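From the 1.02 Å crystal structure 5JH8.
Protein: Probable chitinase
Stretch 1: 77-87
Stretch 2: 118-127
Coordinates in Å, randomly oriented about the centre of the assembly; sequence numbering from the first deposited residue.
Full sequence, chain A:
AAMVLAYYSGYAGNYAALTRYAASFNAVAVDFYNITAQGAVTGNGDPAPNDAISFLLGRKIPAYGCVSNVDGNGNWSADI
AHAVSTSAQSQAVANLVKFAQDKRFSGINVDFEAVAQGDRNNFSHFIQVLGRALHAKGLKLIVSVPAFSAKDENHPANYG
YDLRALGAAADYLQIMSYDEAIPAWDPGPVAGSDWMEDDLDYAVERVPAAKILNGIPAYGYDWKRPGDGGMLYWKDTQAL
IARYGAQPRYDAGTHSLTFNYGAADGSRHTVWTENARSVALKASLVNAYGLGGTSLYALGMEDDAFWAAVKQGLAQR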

ATOM      1  N   SER A  77      -7.911  14.310  -1.615  1.00 11.54           N
ATOM      2  CA  SER A  77      -7.935  15.763  -1.748  1.00 12.14           C
ATOM      3  C   SER A  77      -6.538  16.333  -1.980  1.00 11.74           C
ATOM      4  O   SER A  77      -5.731  16.438  -1.046  1.00 11.43           O
ATOM      5  CB  SER A  77      -8.559  16.389  -0.514  1.00 13.26           C
ATOM      6  OG  SER A  77      -8.410  17.789  -0.566  1.00 14.50           O
ATOM      7  N   ALA A  78      -6.281  16.762  -3.215  1.00 11.67           N
ATOM      8  CA  ALA A  78      -5.056  17.496  -3.493  1.00 12.23           C
ATOM      9  C   ALA A  78      -4.982  18.770  -2.662  1.00 12.30           C
ATOM     10  O   ALA A  78      -3.895  19.171  -2.233  1.00 12.29           O
ATOM     11  CB  ALA A  78      -4.981  17.838  -4.983  1.00 12.36           C
ATOM     12  N   ASP A  79      -6.128  19.409  -2.408  1.00 12.42           N
ATOM     13  CA  ASP A  79      -6.142  20.645  -1.627  1.00 13.20           C
ATOM     14  C   ASP A  79      -5.681  20.412  -0.189  1.00 12.81           C
ATOM     15  O   ASP A  79      -4.944  21.233   0.368  1.00 13.57           O
ATOM     16  CB  ASP A  79      -7.537  21.269  -1.641  1.00 15.26           C
ATOM     17  CG  ASP A  79      -7.891  21.910  -2.978  1.00 18.03           C
ATOM     18  OD1 ASP A  79      -6.978  22.135  -3.806  1.00 19.49           O
ATOM     19  OD2 ASP A  79      -9.085  22.199  -3.195  1.00 20.00           O
ATOM     20  N   ILE A  80      -6.117  19.314   0.443  1.00 12.00           N
ATOM     21  CA  ILE A  80      -5.645  19.018   1.794  1.00 11.33           C
ATOM     22  C   ILE A  80      -4.140  18.786   1.789  1.00 10.53           C
ATOM     23  O   ILE A  80      -3.415  19.294   2.651  1.00 10.88           O
ATOM     24  CB  ILE A  80      -6.420  17.836   2.406  1.00 12.25           C
ATOM     25  CG1 ILE A  80      -7.838  18.272   2.757  1.00 13.66           C
ATOM     26  CG2 ILE A  80      -5.712  17.318   3.661  1.00 11.88           C
ATOM     27  CD1 ILE A  80      -8.745  17.152   3.217  1.00 15.21           C
ATOM     28  N   ALA A  81      -3.640  18.011   0.824  1.00  9.96           N
ATOM     29  CA  ALA A  81      -2.201  17.782   0.782  1.00 10.81           C
ATOM     30  C   ALA A  81      -1.447  19.088   0.592  1.00 10.84           C
ATOM     31  O   ALA A  81      -0.402  19.309   1.207  1.00 11.73           O
ATOM     32  CB  ALA A  81      -1.846  16.767  -0.305  1.00 10.82           C
ATOM     33  N   HIS A  82      -1.962  19.966  -0.268  1.00 11.93           N
ATOM     34  CA  HIS A  82      -1.328  21.264  -0.470  1.00 12.59           C
ATOM     35  C   HIS A  82      -1.290  22.078   0.825  1.00 11.77           C
ATOM     36  O   HIS A  82      -0.249  22.626   1.199  1.00 12.41           O
ATOM     37  CB  HIS A  82      -2.073  22.040  -1.547  1.00 12.72           C
ATOM     38  CG  HIS A  82      -1.580  23.440  -1.694  1.00 13.98           C
ATOM     39  ND1 HIS A  82      -0.405  23.741  -2.342  1.00 13.91           N
ATOM     40  CD2 HIS A  82      -2.063  24.612  -1.226  1.00 15.43           C
ATOM     41  CE1 HIS A  82      -0.201  25.045  -2.299  1.00 15.50           C
ATOM     42  NE2 HIS A  82      -1.192  25.597  -1.620  1.00 16.09           N
ATOM     43  N   ALA A  83      -2.426  22.161   1.517  1.00 11.54           N
ATOM     44  CA  ALA A  83      -2.513  22.954   2.742  1.00 12.10           C
ATOM     45  C   ALA A  83      -1.579  22.411   3.823  1.00 11.52           C
ATOM     46  O   ALA A  83      -0.823  23.167   4.433  1.00 12.28           O
ATOM     47  CB  ALA A  83      -3.962  22.979   3.228  1.00 13.07           C
ATOM     48  N   VAL A  84      -1.605  21.096   4.059  1.00 11.30           N
ATOM     49  CA  VAL A  84      -0.744  20.479   5.066  1.00 10.81           C
ATOM     50  C   VAL A  84       0.721  20.714   4.735  1.00 11.34           C
ATOM     51  O   VAL A  84       1.557  20.855   5.634  1.00 12.17           O
ATOM     52  CB  VAL A  84      -1.093  18.975   5.137  1.00 11.96           C
ATOM     53  CG1 VAL A  84       0.004  18.163   5.824  1.00 11.77           C
ATOM     54  CG2 VAL A  84      -2.439  18.803   5.814  1.00 12.30           C
ATOM     55  N   SER A  85       1.060  20.736   3.448  1.00 11.77           N
ATOM     56  CA  SER A  85       2.445  20.908   3.042  1.00 12.74           C
ATOM     57  C   SER A  85       2.883  22.362   3.032  1.00 14.44           C
ATOM     58  O   SER A  85       4.076  22.628   2.854  1.00 16.80           O
ATOM     59  CB  SER A  85       2.665  20.321   1.651  1.00 13.51           C
ATOM     60  OG  SER A  85       2.412  18.931   1.619  1.00 13.76           O
ATOM     61  N   THR A  86       1.960  23.304   3.198  1.00 13.64           N
ATOM     62  CA  THR A  86       2.316  24.717   3.142  1.00 14.69           C
ATOM     63  C   THR A  86       1.777  25.442   4.374  1.00 14.79           C
ATOM     64  O   THR A  86       2.426  25.466   5.426  1.00 14.78           O
ATOM     65  CB  THR A  86       1.841  25.366   1.826  1.00 14.99           C
ATOM     66  OG1 THR A  86       0.420  25.278   1.715  1.00 15.08           O
ATOM     67  CG2 THR A  86       2.472  24.705   0.623  1.00 15.70           C
ATOM     68  N   SER A  87       0.571  25.999   4.264  1.00 15.78           N
ATOM     69  CA  SER A  87       0.068  26.911   5.288  1.00 16.35           C
ATOM     70  C   SER A  87      -0.141  26.238   6.636  1.00 15.32           C
ATOM     71  O   SER A  87       0.002  26.893   7.676  1.00 16.72           O
ATOM     72  CB  SER A  87      -1.234  27.556   4.807  1.00 18.31           C
ATOM     73  OG  SER A  87      -2.202  26.582   4.451  1.00 20.42           O
ATOM     74  N   GLY A 118       2.127  20.254  -8.952  1.00 13.76           N
ATOM     75  CA  GLY A 118       2.713  21.510  -8.517  1.00 14.24           C
ATOM     76  C   GLY A 118       3.181  21.519  -7.078  1.00 13.84           C
ATOM     77  O   GLY A 118       3.868  22.459  -6.665  1.00 14.29           O
ATOM     78  N   ASP A 119       2.816  20.503  -6.310  1.00 12.65           N
ATOM     79  CA  ASP A 119       3.192  20.393  -4.906  1.00 12.25           C
ATOM     80  C   ASP A 119       4.380  19.475  -4.674  1.00 11.97           C
ATOM     81  O   ASP A 119       4.670  19.158  -3.524  1.00 12.31           O
ATOM     82  CB  ASP A 119       2.001  19.923  -4.078  1.00 12.85           C
ATOM     83  CG  ASP A 119       1.015  21.035  -3.819  1.00 13.33           C
ATOM     84  OD1 ASP A 119       1.474  22.156  -3.504  1.00 15.11           O
ATOM     85  OD2 ASP A 119      -0.207  20.803  -3.946  1.00 14.37           O
ATOM     86  N   ARG A 120       5.113  19.105  -5.727  1.00 11.64           N
ATOM     87  CA  ARG A 120       6.252  18.200  -5.583  1.00 11.95           C
ATOM     88  C   ARG A 120       7.199  18.659  -4.479  1.00 11.99           C
ATOM     89  O   ARG A 120       7.498  17.917  -3.533  1.00 11.80           O
ATOM     90  CB  ARG A 120       7.002  18.075  -6.909  1.00 12.04           C
ATOM     91  CG  ARG A 120       8.263  17.216  -6.845  1.00 13.26           C
ATOM     92  CD  ARG A 120       8.982  17.281  -8.170  1.00 13.05           C
ATOM     93  NE  ARG A 120      10.202  16.500  -8.280  1.00 13.17           N
ATOM     94  CZ  ARG A 120      10.253  15.238  -8.707  1.00 12.67           C
ATOM     95  NH1 ARG A 120       9.148  14.592  -9.016  1.00 12.83           N
ATOM     96  NH2 ARG A 120      11.414  14.616  -8.828  1.00 14.27           N
ATOM     97  N   ASN A 121       7.682  19.893  -4.583  1.00 12.78           N
ATOM     98  CA  ASN A 121       8.665  20.368  -3.617  1.00 13.07           C
ATOM     99  C   ASN A 121       8.032  20.694  -2.265  1.00 12.07           C
ATOM    100  O   ASN A 121       8.670  20.513  -1.223  1.00 12.71           O
ATOM    101  CB  ASN A 121       9.432  21.567  -4.162  1.00 15.27           C
ATOM    102  CG  ASN A 121      10.332  21.204  -5.331  1.00 16.93           C
ATOM    103  OD1 ASN A 121      10.643  20.032  -5.565  1.00 17.17           O
ATOM    104  ND2 ASN A 121      10.760  22.221  -6.076  1.00 18.82           N
ATOM    105  N   ASN A 122       6.784  21.164  -2.252  1.00 11.46           N
ATOM    106  CA  ASN A 122       6.088  21.401  -0.989  1.00 11.87           C
ATOM    107  C   ASN A 122       5.951  20.111  -0.205  1.00 11.20           C
ATOM    108  O   ASN A 122       6.196  20.074   1.000  1.00 11.22           O
ATOM    109  CB  ASN A 122       4.697  21.975  -1.259  1.00 12.82           C
ATOM    110  CG  ASN A 122       4.732  23.380  -1.803  1.00 14.10           C
ATOM    111  OD1 ASN A 122       5.651  24.154  -1.516  1.00 16.21           O
ATOM    112  ND2 ASN A 122       3.708  23.737  -2.577  1.00 14.59           N
ATOM    113  N   PHE A 123       5.542  19.037  -0.877  1.00 11.02           N
ATOM    114  CA  PHE A 123       5.346  17.757  -0.207  1.00 10.55           C
ATOM    115  C   PHE A 123       6.680  17.196   0.290  1.00  9.96           C
ATOM    116  O   PHE A 123       6.772  16.692   1.418  1.00 10.11           O
ATOM    117  CB  PHE A 123       4.620  16.795  -1.153  1.00  9.91           C
ATOM    118  CG  PHE A 123       4.280  15.475  -0.512  1.00  9.65           C
ATOM    119  CD1 PHE A 123       3.522  15.417   0.648  1.00 10.06           C
ATOM    120  CD2 PHE A 123       4.737  14.291  -1.056  1.00 10.24           C
ATOM    121  CE1 PHE A 123       3.232  14.188   1.242  1.00 10.03           C
ATOM    122  CE2 PHE A 123       4.431  13.057  -0.471  1.00  9.60           C
ATOM    123  CZ  PHE A 123       3.686  13.011   0.677  1.00  9.38           C
ATOM    124  N   SER A 124       7.731  17.290  -0.528  1.00 10.55           N
ATOM    125  CA  SER A 124       9.045  16.844  -0.084  1.00 10.42           C
ATOM    126  C   SER A 124       9.454  17.580   1.177  1.00 10.77           C
ATOM    127  O   SER A 124      10.005  16.979   2.106  1.00 11.60           O
ATOM    128  CB  SER A 124      10.076  17.106  -1.175  1.00 11.35           C
ATOM    129  OG  SER A 124       9.789  16.298  -2.291  1.00 11.93           O
ATOM    130  N   HIS A 125       9.206  18.895   1.211  1.00 11.15           N
ATOM    131  CA  HIS A 125       9.592  19.693   2.365  1.00 11.65           C
ATOM    132  C   HIS A 125       8.799  19.288   3.599  1.00 10.81           C
ATOM    133  O   HIS A 125       9.367  19.124   4.684  1.00 11.11           O
ATOM    134  CB  HIS A 125       9.426  21.184   2.067  1.00 12.89           C
ATOM    135  CG  HIS A 125       9.863  22.059   3.196  1.00 16.21           C
ATOM    136  ND1 HIS A 125       8.964  22.731   3.988  1.00 18.43           N
ATOM    137  CD2 HIS A 125      11.089  22.327   3.704  1.00 18.43           C
ATOM    138  CE1 HIS A 125       9.615  23.406   4.917  1.00 18.22           C
ATOM    139  NE2 HIS A 125      10.907  23.182   4.765  1.00 18.36           N
ATOM    140  N   PHE A 126       7.490  19.082   3.441  1.00 10.54           N
ATOM    141  CA  PHE A 126       6.665  18.603   4.550  1.00 10.55           C
ATOM    142  C   PHE A 126       7.217  17.308   5.121  1.00  9.45           C
ATOM    143  O   PHE A 126       7.341  17.160   6.341  1.00  9.70           O
ATOM    144  CB  PHE A 126       5.226  18.426   4.068  1.00 10.79           C
ATOM    145  CG  PHE A 126       4.342  17.616   4.996  1.00 10.30           C
ATOM    146  CD1 PHE A 126       4.050  18.045   6.277  1.00 11.54           C
ATOM    147  CD2 PHE A 126       3.790  16.412   4.574  1.00 11.15           C
ATOM    148  CE1 PHE A 126       3.239  17.278   7.104  1.00 11.92           C
ATOM    149  CE2 PHE A 126       2.984  15.664   5.398  1.00 11.30           C
ATOM    150  CZ  PHE A 126       2.708  16.092   6.655  1.00 11.55           C
ATOM    151  N   ILE A 127       7.563  16.360   4.250  1.00  9.11           N
ATOM    152  CA  ILE A 127       8.090  15.075   4.692  1.00  9.15           C
ATOM    153  C   ILE A 127       9.459  15.236   5.351  1.00  9.21           C
ATOM    154  O   ILE A 127       9.757  14.559   6.339  1.00  8.91           O
ATOM    155  CB  ILE A 127       8.079  14.095   3.503  1.00  9.24           C
ATOM    156  CG1 ILE A 127       6.625  13.761   3.116  1.00  9.36           C
ATOM    157  CG2 ILE A 127       8.881  12.845   3.813  1.00  9.54           C
ATOM    158  CD1 ILE A 127       5.755  13.202   4.230  1.00  9.24           C
TER
HETATM  159  O   HOH W   1      -1.523  18.393  -3.647  1.00 12.96           O

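The two stretches form a compact helix-helix contact, burying 370 Å² in total, in which a hydrogen-bond network centred on Asp119 at one end gives way to close serine and aromatic packing at the other. Helix 78-85 and helix 120-127 cross at 56°, and their axes approach to 9.0 Å. The backbones come nearest where the CA atoms of Ser85 and Phe126 lie 5.0 Å apart.

Asp119, in the N-cap position of the second helix, makes no capping bond, and its carboxylate reaches the other stretch. His82 ND1 donates to Asp119 OD1 at 2.7 Å, with a nearly straight angle of 169° at the hydrogen, and the acceptor lies at the edge of the imidazole, near its plane, as an in-plane N-H requires. Asp119 OD1 also accepts from Asn122 ND2 at 2.9 Å, so one carboxylate atom ties its own helix to the histidine. The second oxygen is engaged through water: water 1 donates to Asp119 OD2 (2.8 Å) and to Ala78 O (2.9 Å), bridging atoms that are themselves 4.4 Å apart.

Further along, Ser85 points toward the second helix and packs closely against its backbone, with Ser85 CB 3.6 Å from Asn122 O and Ser85 OG 3.6 Å from Phe123 CA. Ser85 OG donates to Ala81 O within its own helix, at 2.9 Å, which satisfies the polar group in a buried setting. Beside it, Val84 supplies the apolar part of the contact: Val84 CG1 sits over one face of the Phe126 ring, 3.8 Å from the centroid and 3.5 Å from Phe126 CZ, in a CH-pi arrangement. Next in sequence after Ser85, the methyl Thr86 CG2 rests 3.6 Å from Asn122 ND2, while Thr86 OG1 donates back to His82 O at 2.8 Å.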